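Local coordinates for protein probable chitinase (Chromobacterium violaceum, PDB 5JH8) that probably binds chitin and, as a likely chitinase, hydrolyses it, at residues D171-M176 and E205-A210; G13-L18 and I53-G58. All coordinates share one frame; numbering follows the deposited sequence. Where two conformers were deposited one is given.

Contact 1: D171-M176 and E205-A210; sequences DYLQIM and ERVPAA. With HIS (histidine), chain F; EDO (1,2-ethanediol), chain C.
Leu173 meets Val207 through one methyl on each side, CD1 against CG2 at 4.0 Å, where a strand of the TIM barrel of glycosyl hydrolase family 18 faces the turn leading into the next strand. This is a beta-alpha-beta unit, met at the N-terminal end of its strands, where the chain returns from helix 193-206 to strand 212-222, which pairs in parallel with strand 172-176. The two aliphatic side chains cross at a slant. Leu173 holds CG anti to its carbonyl carbon (chi1 -55°), and its nearly straight second torsion carries CD1 outward to the turn. Ile212 touches both residues, and Leu163 and Leu166 of helix 163-169 pack on Leu173, so the methyl pair belongs to the layer between barrel and helices. A second touch, of a ring carbon on a carbonyl oxygen, lies one residue earlier: the ring of Tyr172 brings CE1 to 3.6 Å from the O of Ala210, which approaches the ring obliquely.

Farther along, the strand reaches the pocket that holds a free histidine: Gln174 and Met176, the latter a selenomethionine, line it, with CE of Met176 3.8 Å from CD2 of the ligand. Gln174 is held from both ends of its amide, OE1 by Ser144 and NE2 by Ser295 and Tyr178, which fixes its rotation beside the ligand. At the helix end, Arg206 binds an ethanediol, probably from the crystallisation liquor: its NE donates to O1 over 2.9 Å (157°), and NH2 reaches the same oxygen, lying in the guanidinium plane, over 3.1 Å.

Contact 2: G13-L18 and I53-G58; sequences GNYAAL and ISFLLG
Two outer helices of the TIM barrel, 14-20 and 50-58, run side by side here, as successive helices around such a barrel do. Their short segments are nearly parallel, at 3°, with axes 11.6 Å apart, a gap that larger side chains bridge. Leu18 does most of the bridging from the first helix. Its two methyls divide the work: CD2 lies 4.0 Å from CD2 of Phe55, whereas CD1 meets the CD2 methyl of Leu56 at 4.1 Å. With CG anti to the backbone N (chi1 -177°), Leu18 reaches across to the second helix and slides past Phe55, which comes the other way. Leu18 and Leu56 also share Val28 of strand 27-35, so the pair packs on the barrel strand beneath the two helices.

Farther out, Tyr15 stretches over the gap and crosses Phe55 at a slant, its OH 4.0 Å from the Phe55 CB. Apolar side chains carry most of the contact. At the start of the first helix, Gly13 takes the N-cap position and Ala17 N bonds back to its carbonyl. Two oxygens border the Phe55 ring obliquely: Tyr15 OH, and the backbone O of Leu18, 3.8 Å from CE2 of Phe55.

Read from the N terminus, contact 2 comes first: it closes a loop of 34 residues that includes strand 27-35, bringing helix 14-20 against helix 50-58. The chain then continues through further strands and helices of the barrel before contact 1 opens at strand 172-176 and closes, with 28 residues between, at the end of helix 193-206 and the turn after it. The two loops therefore follow in series, neither nested nor crossed. The centres of contact 1 and contact 2 are about 26 Å apart, and the nearest atoms of contact 1 and contact 2 about 15 Å. They illustrate two kinds of layer contact in one TIM barrel: contact 2 joins neighbouring outer helices, and contact 1 joins an inner strand to the turn after the helix that follows it.

Contact 1: D171-M176 and E205-A210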
loop_
_atom_site.group_PDB
_atom_site.type_symbol
_atom_site.label_atom_id
_atom_site.label_comp_id
_atom_site.label_asym_id
_atom_site.label_seq_id
_atom_site.Cartn_x
_atom_site.Cartn_y
_atom_site.Cartn_z
ATOM N N ASP A 171 0.655 0.247 15.491
ATOM C CA ASP A 171 2.062 -0.126 15.462
ATOM C C ASP A 171 2.764 0.464 14.250
ATOM O O ASP A 171 3.934 0.884 14.348
ATOM C CB ASP A 171 2.217 -1.643 15.489
ATOM C CG ASP A 171 1.692 -2.224 16.749
ATOM O OD1 ASP A 171 2.467 -2.261 17.715
ATOM O OD2 ASP A 171 0.495 -2.568 16.790
ATOM N N TYR A 172 2.074 0.520 13.106
ATOM C CA TYR A 172 2.623 1.111 11.902
ATOM C C TYR A 172 1.516 1.799 11.127
ATOM O O TYR A 172 0.375 1.323 11.093
ATOM C CB TYR A 172 3.206 0.063 10.961
ATOM C CG TYR A 172 4.358 -0.722 11.515
ATOM C CD1 TYR A 172 5.665 -0.248 11.398
ATOM C CD2 TYR A 172 4.157 -1.952 12.155
ATOM C CE1 TYR A 172 6.736 -0.965 11.881
ATOM C CE2 TYR A 172 5.212 -2.668 12.644
ATOM C CZ TYR A 172 6.508 -2.175 12.499
ATOM O OH TYR A 172 7.566 -2.918 12.989
ATOM N N LEU A 173 1.874 2.902 10.470
ATOM C CA LEU A 173 1.101 3.427 9.351
ATOM C C LEU A 173 1.795 2.999 8.077
ATOM O O LEU A 173 3.003 3.231 7.905
ATOM C CB LEU A 173 0.975 4.954 9.362
ATOM C CG LEU A 173 0.412 5.549 10.648
ATOM C CD1 LEU A 173 0.184 7.030 10.484
ATOM C CD2 LEU A 173 -0.892 4.865 11.072
ATOM N N GLN A 174 1.028 2.368 7.184
ATOM C CA GLN A 174 1.512 1.979 5.861
ATOM C C GLN A 174 1.157 3.153 4.953
ATOM O O GLN A 174 -0.003 3.314 4.560
ATOM C CB GLN A 174 0.894 0.647 5.430
ATOM C CG GLN A 174 1.465 0.090 4.146
ATOM C CD GLN A 174 0.658 0.405 2.897
ATOM O OE1 GLN A 174 -0.566 0.450 2.904
ATOM N NE2 GLN A 174 1.370 0.563 1.794
ATOM N N ILE A 175 2.141 3.995 4.657
ATOM C CA ILE A 175 1.895 5.193 3.866
ATOM C C ILE A 175 1.907 4.810 2.397
ATOM O O ILE A 175 2.949 4.408 1.860
ATOM C CB ILE A 175 2.931 6.281 4.161
ATOM C CG1 ILE A 175 2.778 6.753 5.607
ATOM C CG2 ILE A 175 2.767 7.439 3.156
ATOM C CD1 ILE A 175 3.649 7.918 5.964
HETATM N N MSE A 176 0.760 4.951 1.743
HETATM C CA MSE A 176 0.590 4.490 0.371
HETATM C C MSE A 176 1.187 5.522 -0.582
HETATM O O MSE A 176 0.458 6.237 -1.312
HETATM C CB MSE A 176 -0.891 4.255 0.079
HETATM C CG MSE A 176 -1.461 3.167 0.947
HETATM SE SE MSE A 176 -3.398 3.009 0.830
HETATM C CE MSE A 176 -3.574 3.123 -1.097
ATOM N N GLU A 205 6.985 14.097 11.245
ATOM C CA GLU A 205 6.753 15.155 12.211
ATOM C C GLU A 205 5.619 14.787 13.160
ATOM O O GLU A 205 5.616 15.203 14.326
ATOM C CB GLU A 205 6.412 16.450 11.475
ATOM C CG GLU A 205 6.144 17.619 12.405
ATOM C CD GLU A 205 5.931 18.921 11.649
ATOM O OE1 GLU A 205 6.668 19.177 10.680
ATOM O OE2 GLU A 205 5.026 19.703 12.020
ATOM N N ARG A 206 4.654 14.001 12.676
ATOM C CA ARG A 206 3.419 13.717 13.383
ATOM C C ARG A 206 3.387 12.352 14.040
ATOM O O ARG A 206 2.569 12.140 14.951
ATOM C CB ARG A 206 2.246 13.853 12.405
ATOM C CG ARG A 206 1.950 15.316 12.091
ATOM C CD ARG A 206 1.203 15.538 10.791
ATOM N NE ARG A 206 1.027 16.967 10.539
ATOM C CZ ARG A 206 1.962 17.770 10.046
ATOM N NH1 ARG A 206 3.160 17.306 9.729
ATOM N NH2 ARG A 206 1.685 19.056 9.865
ATOM N N VAL A 207 4.274 11.454 13.625
ATOM C CA VAL A 207 4.282 10.050 14.009
ATOM C C VAL A 207 5.732 9.648 14.225
ATOM O O VAL A 207 6.582 10.016 13.413
ATOM C CB VAL A 207 3.674 9.173 12.906
ATOM C CG1 VAL A 207 3.654 7.726 13.348
ATOM C CG2 VAL A 207 2.290 9.654 12.573
ATOM N N PRO A 208 6.070 8.887 15.265
ATOM C CA PRO A 208 7.450 8.417 15.382
ATOM C C PRO A 208 7.849 7.689 14.109
ATOM O O PRO A 208 7.120 6.829 13.613
ATOM C CB PRO A 208 7.400 7.472 16.584
ATOM C CG PRO A 208 6.237 7.946 17.381
ATOM C CD PRO A 208 5.230 8.391 16.366
ATOM N N ALA A 209 9.033 8.016 13.597
ATOM C CA ALA A 209 9.420 7.481 12.299
ATOM C C ALA A 209 9.445 5.958 12.296
ATOM O O ALA A 209 9.135 5.342 11.273
ATOM C CB ALA A 209 10.773 8.037 11.875
ATOM N N ALA A 210 9.786 5.333 13.430
ATOM C CA ALA A 210 9.848 3.878 13.491
ATOM C C ALA A 210 8.489 3.230 13.297
ATOM O O ALA A 210 8.423 2.023 13.053
ATOM C CB ALA A 210 10.446 3.438 14.823
HETATM N N HIS F . -5.153 -0.067 -4.375
HETATM C CA HIS F . -5.491 -1.289 -3.653
HETATM C C HIS F . -6.844 -1.808 -4.121
HETATM O O HIS F . -7.678 -1.062 -4.651
HETATM C CB HIS F . -5.494 -1.041 -2.142
HETATM C CG HIS F . -4.129 -0.815 -1.564
HETATM N ND1 HIS F . -3.867 -0.923 -0.215
HETATM C CD2 HIS F . -2.957 -0.467 -2.146
HETATM C CE1 HIS F . -2.589 -0.677 0.005
HETATM N NE2 HIS F . -2.018 -0.375 -1.147
HETATM O OXT HIS F . -7.123 -3.000 -3.984
HETATM C C1 EDO C . -2.471 18.951 11.526
HETATM O O1 EDO C . -1.296 18.720 10.738
HETATM C C2 EDO C . -2.485 18.016 12.728
HETATM O O2 EDO C . -1.437 17.051 12.598
#

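Contact 2: G13-L18 and I53-G58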
loop_
_atom_site.group_PDB
_atom_site.type_symbol
_atom_site.label_atom_id
_atom_site.label_comp_id
_atom_site.label_asym_id
_atom_site.label_seq_id
_atom_site.Cartn_x
_atom_site.Cartn_y
_atom_site.Cartn_z
ATOM N N GLY A 13 -0.101 -14.816 -10.418
ATOM C CA GLY A 13 1.273 -14.999 -10.008
ATOM C C GLY A 13 1.544 -14.653 -8.564
ATOM O O GLY A 13 2.703 -14.696 -8.133
ATOM N N ASN A 14 0.505 -14.361 -7.783
ATOM C CA ASN A 14 0.698 -13.951 -6.402
ATOM C C ASN A 14 1.403 -15.019 -5.575
ATOM O O ASN A 14 2.363 -14.711 -4.854
ATOM C CB ASN A 14 -0.632 -13.493 -5.780
ATOM C CG ASN A 14 -1.764 -14.535 -5.831
ATOM O OD1 ASN A 14 -1.669 -15.600 -6.430
ATOM N ND2 ASN A 14 -2.882 -14.164 -5.216
ATOM N N TYR A 15 0.925 -16.265 -5.641
ATOM C CA TYR A 15 1.470 -17.327 -4.803
ATOM C C TYR A 15 2.883 -17.702 -5.242
ATOM O O TYR A 15 3.766 -17.960 -4.408
ATOM C CB TYR A 15 0.520 -18.546 -4.805
ATOM C CG TYR A 15 0.933 -19.583 -3.788
ATOM C CD1 TYR A 15 0.547 -19.473 -2.469
ATOM C CD2 TYR A 15 1.755 -20.641 -4.139
ATOM C CE1 TYR A 15 0.988 -20.380 -1.522
ATOM C CE2 TYR A 15 2.198 -21.548 -3.200
ATOM C CZ TYR A 15 1.813 -21.404 -1.891
ATOM O OH TYR A 15 2.251 -22.269 -0.916
ATOM N N ALA A 16 3.113 -17.736 -6.550
ATOM C CA ALA A 16 4.451 -17.990 -7.053
ATOM C C ALA A 16 5.431 -16.949 -6.524
ATOM O O ALA A 16 6.558 -17.288 -6.153
ATOM C CB ALA A 16 4.442 -17.979 -8.576
ATOM N N ALA A 17 5.019 -15.678 -6.485
ATOM C CA ALA A 17 5.884 -14.617 -5.978
ATOM C C ALA A 17 6.039 -14.689 -4.460
ATOM O O ALA A 17 7.138 -14.458 -3.943
ATOM C CB ALA A 17 5.332 -13.259 -6.394
ATOM N N LEU A 18 4.959 -14.983 -3.737
ATOM C CA LEU A 18 5.022 -15.145 -2.285
ATOM C C LEU A 18 6.108 -16.150 -1.924
ATOM O O LEU A 18 6.933 -15.928 -1.035
ATOM C CB LEU A 18 3.659 -15.651 -1.769
ATOM C CG LEU A 18 3.542 -15.796 -0.260
ATOM C CD1 LEU A 18 3.329 -14.455 0.415
ATOM C CD2 LEU A 18 2.394 -16.738 0.070
ATOM N N ILE A 53 -1.352 -18.563 4.023
ATOM C CA ILE A 53 -1.203 -18.394 5.457
ATOM C C ILE A 53 -0.346 -19.522 6.030
ATOM O O ILE A 53 0.578 -19.290 6.818
ATOM C CB ILE A 53 -2.584 -18.291 6.133
ATOM C CG1 ILE A 53 -3.324 -17.022 5.684
ATOM C CG2 ILE A 53 -2.454 -18.340 7.649
ATOM C CD1 ILE A 53 -4.787 -17.000 6.048
ATOM N N SER A 54 -0.621 -20.760 5.614
ATOM C CA SER A 54 0.147 -21.899 6.088
ATOM C C SER A 54 1.618 -21.789 5.717
ATOM O O SER A 54 2.496 -22.133 6.518
ATOM C CB SER A 54 -0.471 -23.160 5.494
ATOM O OG SER A 54 0.335 -24.266 5.743
ATOM N N PHE A 55 1.899 -21.352 4.494
ATOM C CA PHE A 55 3.276 -21.168 4.070
ATOM C C PHE A 55 4.003 -20.193 4.984
ATOM O O PHE A 55 5.135 -20.442 5.421
ATOM C CB PHE A 55 3.289 -20.681 2.613
ATOM C CG PHE A 55 4.651 -20.289 2.137
ATOM C CD1 PHE A 55 5.599 -21.256 1.816
ATOM C CD2 PHE A 55 5.010 -18.959 2.038
ATOM C CE1 PHE A 55 6.880 -20.897 1.412
ATOM C CE2 PHE A 55 6.277 -18.597 1.608
ATOM C CZ PHE A 55 7.215 -19.570 1.303
ATOM N N LEU A 56 3.371 -19.054 5.249
ATOM C CA LEU A 56 3.990 -18.018 6.065
ATOM C C LEU A 56 4.188 -18.477 7.503
ATOM O O LEU A 56 5.231 -18.196 8.099
ATOM C CB LEU A 56 3.182 -16.727 5.973
ATOM C CG LEU A 56 3.134 -16.127 4.567
ATOM C CD1 LEU A 56 2.087 -15.032 4.497
ATOM C CD2 LEU A 56 4.505 -15.598 4.119
ATOM N N LEU A 57 3.217 -19.191 8.068
ATOM C CA LEU A 57 3.395 -19.740 9.403
ATOM C C LEU A 57 4.611 -20.650 9.443
ATOM O O LEU A 57 5.411 -20.596 10.384
ATOM C CB LEU A 57 2.135 -20.495 9.821
ATOM C CG LEU A 57 0.932 -19.620 10.184
ATOM C CD1 LEU A 57 -0.351 -20.428 10.247
ATOM C CD2 LEU A 57 1.154 -18.849 11.482
ATOM N N GLY A 58 4.763 -21.509 8.429
ATOM C CA GLY A 58 5.897 -22.423 8.416
ATOM C C GLY A 58 7.236 -21.726 8.280
ATOM O O GLY A 58 8.259 -22.240 8.735
#